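Local coordinates for Mll5499 protein (Mesorhizobium loti, PDB 3BDE) that is of unknown function but forms a homodimer of ferredoxin-like subunits and belongs to the stress-responsive A/B barrel (Dabb) family, at residues A79-A82 with A83-Y87; K30-S33 with H34-E37. All blocks are in the same frame, centred on the assembly; numbering follows the deposited sequence.

Two helix starts in one small alpha+beta subunit illustrate how a serine or an aspartate can cap the same kind of backbone end. Following the chain from the N terminus, interaction 2 comes first: residues 30-37 close the short turn that carries strand 21-29 into helix 36-50. Interaction 1 comes later, where residues 79-87 lead from strand 72-78 into helix 81-88. The two loops lie in series and neither nest nor cross. Their centres are 31 Å apart, on opposite sides of the centre of the chain. Each joins a strand of the antiparallel sheet to a helix, and together they serve two of the strand-to-helix passages of the ferredoxin-like fold.

Interaction 1 of 2, residues A79-A82 with A83-Y87; sequences ADQA and AYTRY. With EDO (1,2-ethanediol), chain E; EDO (1,2-ethanediol), chain D.
Asp80 O accepts from Tyr84 N, Gln81 O from Thr85 N and Ala82 O from Arg86 N, so i to i+4 bonding sets in at once in the first turn of helix 81-88. Asp80 is the N-cap: with chi1 at 56°, its carboxylate folds back over the backbone, and OD1 accepts a hydrogen bond from Ala83 N at 3.0 Å, nearly straight (164°). The next residue, Gln81, reaches along the helix surface toward the following turn. Its CG stands opposite the backbone N, and a bend at chi2 (63°) brings NE2 to Thr85 OG1 at 3.0 Å, with the hydroxyl close to the amide plane. The same NE2 gives a weak bond to O2 of an ethanediol whose O1 lies 2.7 Å from Thr85 OG1. This diol, probably from the crystallisation liquor, sets its C2 over the centre of one face of the Tyr84 ring, 3.3 Å above it, while Tyr84 OH is hydrogen-bonded to Asp112. Replacing Tyr84 by an alanine would probably leave Asp112 without this hydroxyl partner and open a gap beside Phe78 and His23, whose rings meet the tyrosine. One turn apart on the same side of the helix, Ala82 CB lies over a face of the Arg86 guanidinium, 3.9 Å from NH1. The carboxylate thus gives an acceptor to Ala83 N, an amide of the first turn, and its negative charge would probably suit the positive end of the helix dipole.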
loop_
_atom_site.group_PDB
_atom_site.type_symbol
_atom_site.label_atom_id
_atom_site.label_comp_id
_atom_site.label_asym_id
_atom_site.label_seq_id
_atom_site.Cartn_x
_atom_site.Cartn_y
_atom_site.Cartn_z
ATOM N N ALA A 79 -3.582 16.268 -0.546
ATOM C CA ALA A 79 -4.769 16.835 0.085
ATOM C C ALA A 79 -6.050 16.468 -0.674
ATOM O O ALA A 79 -7.087 16.230 -0.054
ATOM C CB ALA A 79 -4.657 18.364 0.193
ATOM N N ASP A 80 -5.967 16.409 -2.007
ATOM C CA ASP A 80 -7.119 16.099 -2.864
ATOM C C ASP A 80 -6.694 15.678 -4.263
ATOM O O ASP A 80 -5.508 15.672 -4.559
ATOM C CB ASP A 80 -8.098 17.289 -2.912
ATOM C CG ASP A 80 -7.456 18.585 -3.356
ATOM O OD1 ASP A 80 -6.346 18.585 -3.890
ATOM O OD2 ASP A 80 -8.097 19.638 -3.193
ATOM N N GLN A 81 -7.653 15.304 -5.111
ATOM C CA GLN A 81 -7.310 14.889 -6.472
ATOM C C GLN A 81 -6.605 16.003 -7.259
ATOM O O GLN A 81 -5.722 15.698 -8.053
ATOM C CB GLN A 81 -8.566 14.388 -7.221
ATOM C CG GLN A 81 -8.316 13.931 -8.654
ATOM C CD GLN A 81 -7.387 12.745 -8.754
ATOM O OE1 GLN A 81 -7.707 11.666 -8.257
ATOM N NE2 GLN A 81 -6.254 12.919 -9.440
ATOM N N ALA A 82 -6.999 17.284 -7.057
ATOM C CA ALA A 82 -6.345 18.425 -7.744
ATOM C C ALA A 82 -4.836 18.413 -7.480
ATOM O O ALA A 82 -4.069 18.492 -8.408
ATOM C CB ALA A 82 -6.929 19.755 -7.328
ATOM N N ALA A 83 -4.427 18.265 -6.210
ATOM C CA ALA A 83 -3.006 18.202 -5.847
ATOM C C ALA A 83 -2.308 17.013 -6.491
ATOM O O ALA A 83 -1.149 17.114 -6.896
ATOM C CB ALA A 83 -2.808 18.172 -4.332
ATOM N N TYR A 84 -3.015 15.884 -6.578
ATOM C CA TYR A 84 -2.470 14.654 -7.174
ATOM C C TYR A 84 -2.201 14.891 -8.669
ATOM O O TYR A 84 -1.116 14.628 -9.171
ATOM C CB TYR A 84 -3.419 13.481 -6.861
ATOM C CG TYR A 84 -3.041 12.094 -7.344
ATOM C CD1 TYR A 84 -1.697 11.738 -7.616
ATOM C CD2 TYR A 84 -4.015 11.099 -7.447
ATOM C CE1 TYR A 84 -1.348 10.463 -8.045
ATOM C CE2 TYR A 84 -3.664 9.774 -7.896
ATOM C CZ TYR A 84 -2.318 9.481 -8.168
ATOM O OH TYR A 84 -1.913 8.247 -8.596
ATOM N N THR A 85 -3.190 15.421 -9.372
ATOM C CA THR A 85 -3.054 15.731 -10.793
ATOM C C THR A 85 -1.921 16.749 -11.060
ATOM O O THR A 85 -1.188 16.598 -12.022
ATOM C CB THR A 85 -4.416 16.183 -11.356
ATOM O OG1 THR A 85 -5.319 15.067 -11.283
ATOM C CG2 THR A 85 -4.303 16.661 -12.798
ATOM N N ARG A 86 -1.820 17.770 -10.210
ATOM C CA ARG A 86 -0.772 18.802 -10.311
ATOM C C ARG A 86 0.637 18.230 -10.077
ATOM O O ARG A 86 1.571 18.659 -10.721
ATOM C CB ARG A 86 -1.087 19.981 -9.379
ATOM C CG ARG A 86 -2.259 20.793 -9.920
ATOM C CD ARG A 86 -2.744 21.805 -8.919
ATOM N NE ARG A 86 -3.827 22.656 -9.485
ATOM C CZ ARG A 86 -4.802 23.250 -8.797
ATOM N NH1 ARG A 86 -4.964 23.081 -7.487
ATOM N NH2 ARG A 86 -5.693 23.993 -9.453
ATOM N N TYR A 87 0.764 17.251 -9.178
ATOM C CA TYR A 87 2.017 16.512 -9.006
ATOM C C TYR A 87 2.338 15.724 -10.293
ATOM O O TYR A 87 3.456 15.787 -10.821
ATOM C CB TYR A 87 1.908 15.545 -7.828
ATOM C CG TYR A 87 2.884 14.394 -7.819
ATOM C CD1 TYR A 87 4.207 14.557 -7.352
ATOM C CD2 TYR A 87 2.489 13.131 -8.237
ATOM C CE1 TYR A 87 5.088 13.458 -7.313
ATOM C CE2 TYR A 87 3.367 12.033 -8.208
ATOM C CZ TYR A 87 4.656 12.212 -7.737
ATOM O OH TYR A 87 5.505 11.135 -7.711
HETATM C C1 EDO E . -3.223 12.121 -12.226
HETATM O O1 EDO E . -4.378 12.895 -12.554
HETATM C C2 EDO E . -3.472 11.381 -10.926
HETATM O O2 EDO E . -4.691 10.612 -11.036
HETATM C C1 EDO D . 6.578 8.104 -9.405
HETATM O O1 EDO D . 6.032 8.317 -10.710
HETATM C C2 EDO D . 5.470 7.793 -8.419
HETATM O O2 EDO D . 4.576 8.907 -8.419
#

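Interaction 2 of 2, residues K30-S33 with H34-E37; sequences KHAS and HSLE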
loop_
_atom_site.group_PDB
_atom_site.type_symbol
_atom_site.label_atom_id
_atom_site.label_comp_id
_atom_site.label_asym_id
_atom_site.label_seq_id
_atom_site.Cartn_x
_atom_site.Cartn_y
_atom_site.Cartn_z
ATOM N N LYS A 30 15.316 -2.852 -12.780
ATOM C CA LYS A 30 16.138 -3.729 -13.651
ATOM C C LYS A 30 17.538 -3.950 -13.060
ATOM O O LYS A 30 18.224 -4.921 -13.424
ATOM C CB LYS A 30 16.282 -3.116 -15.053
ATOM C CG LYS A 30 14.962 -2.997 -15.771
ATOM C CD LYS A 30 15.083 -2.323 -17.085
ATOM C CE LYS A 30 13.733 -2.243 -17.762
ATOM N NZ LYS A 30 13.865 -1.427 -19.000
ATOM N N HIS A 31 17.933 -3.071 -12.144
ATOM C CA HIS A 31 19.258 -3.084 -11.526
ATOM C C HIS A 31 19.404 -4.211 -10.537
ATOM O O HIS A 31 18.425 -4.642 -9.925
ATOM C CB HIS A 31 19.541 -1.780 -10.771
ATOM C CG HIS A 31 19.288 -0.543 -11.573
ATOM N ND1 HIS A 31 19.815 -0.352 -12.829
ATOM C CD2 HIS A 31 18.587 0.578 -11.283
ATOM C CE1 HIS A 31 19.435 0.825 -13.288
ATOM N NE2 HIS A 31 18.690 1.407 -12.369
ATOM N N ALA A 32 20.654 -4.634 -10.351
ATOM C CA ALA A 32 21.000 -5.682 -9.413
ATOM C C ALA A 32 20.724 -5.223 -7.996
ATOM O O ALA A 32 20.901 -4.047 -7.677
ATOM C CB ALA A 32 22.504 -6.069 -9.553
ATOM N N SER A 33 20.284 -6.155 -7.149
ATOM C CA SER A 33 20.036 -5.864 -5.738
ATOM C C SER A 33 21.301 -5.341 -5.065
ATOM O O SER A 33 22.406 -5.803 -5.357
ATOM C CB SER A 33 19.548 -7.111 -4.991
ATOM O OG SER A 33 18.336 -7.580 -5.552
ATOM N N HIS A 34 21.124 -4.333 -4.210
ATOM C CA HIS A 34 22.200 -3.695 -3.431
ATOM C C HIS A 34 23.264 -2.941 -4.242
ATOM O O HIS A 34 24.293 -2.559 -3.681
ATOM C CB HIS A 34 22.870 -4.726 -2.489
ATOM C CG HIS A 34 21.900 -5.675 -1.856
ATOM N ND1 HIS A 34 20.925 -5.267 -0.973
ATOM C CD2 HIS A 34 21.728 -7.008 -2.017
ATOM C CE1 HIS A 34 20.200 -6.308 -0.609
ATOM N NE2 HIS A 34 20.673 -7.380 -1.220
ATOM N N SER A 35 23.005 -2.700 -5.531
ATOM C CA SER A 35 23.928 -2.018 -6.419
ATOM C C SER A 35 23.873 -0.509 -6.216
ATOM O O SER A 35 22.966 0.013 -5.557
ATOM C CB SER A 35 23.598 -2.346 -7.880
ATOM O OG SER A 35 22.289 -1.914 -8.234
ATOM N N LEU A 36 24.837 0.182 -6.823
ATOM C CA LEU A 36 24.910 1.645 -6.767
ATOM C C LEU A 36 23.847 2.244 -7.669
ATOM O O LEU A 36 23.315 3.313 -7.359
ATOM C CB LEU A 36 26.311 2.165 -7.136
ATOM C CG LEU A 36 27.506 1.774 -6.239
ATOM C CD1 LEU A 36 27.191 2.032 -4.770
ATOM C CD2 LEU A 36 27.961 0.329 -6.418
ATOM N N GLU A 37 23.527 1.556 -8.772
ATOM C CA GLU A 37 22.445 1.977 -9.674
ATOM C C GLU A 37 21.097 1.979 -8.923
ATOM O O GLU A 37 20.270 2.882 -9.097
ATOM C CB GLU A 37 22.315 1.051 -10.891
ATOM C CG GLU A 37 23.465 1.091 -11.895
ATOM C CD GLU A 37 24.661 0.202 -11.563
ATOM O OE1 GLU A 37 24.797 -0.320 -10.427
ATOM O OE2 GLU A 37 25.503 0.044 -12.466
#
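The His31 imidazole has Glu37 CB seated over the centre of one face, 3.4 Å above the plane: a CH-pi contact only 14° off the ring normal. Beyond CB the glutamate bends at chi2 (84°), and its carboxylate leaves the ring, OE1 ending 5.5 Å from His31 ND1. At the other side-chain nitrogen, NE2 is hydrogen-bonded to Glu104, which ties the ring to the end of helix 91-104. The second imidazole, that of His34, carries Ser33 CB over one face, a looser CH-pi contact with 4.0 Å from CB to the ring centroid. His34 belongs to a type II beta turn from Ala32 to Ser35, closed by Ser35 N to Ala32 O at 3.3 Å, the donor standing well above the carbonyl plane. Ser35 OG reaches the same oxygen at 2.6 Å, its chi1 of 61° holding it over its own backbone, so Ala32 O is gripped twice by one residue. Ser35 is also the N-cap of helix 36-50, and its OG accepts from Glu38 N. A single hydroxyl therefore works in both directions, donating back to the turn and accepting from the helix, which couples the turn's closure to the start of the helix.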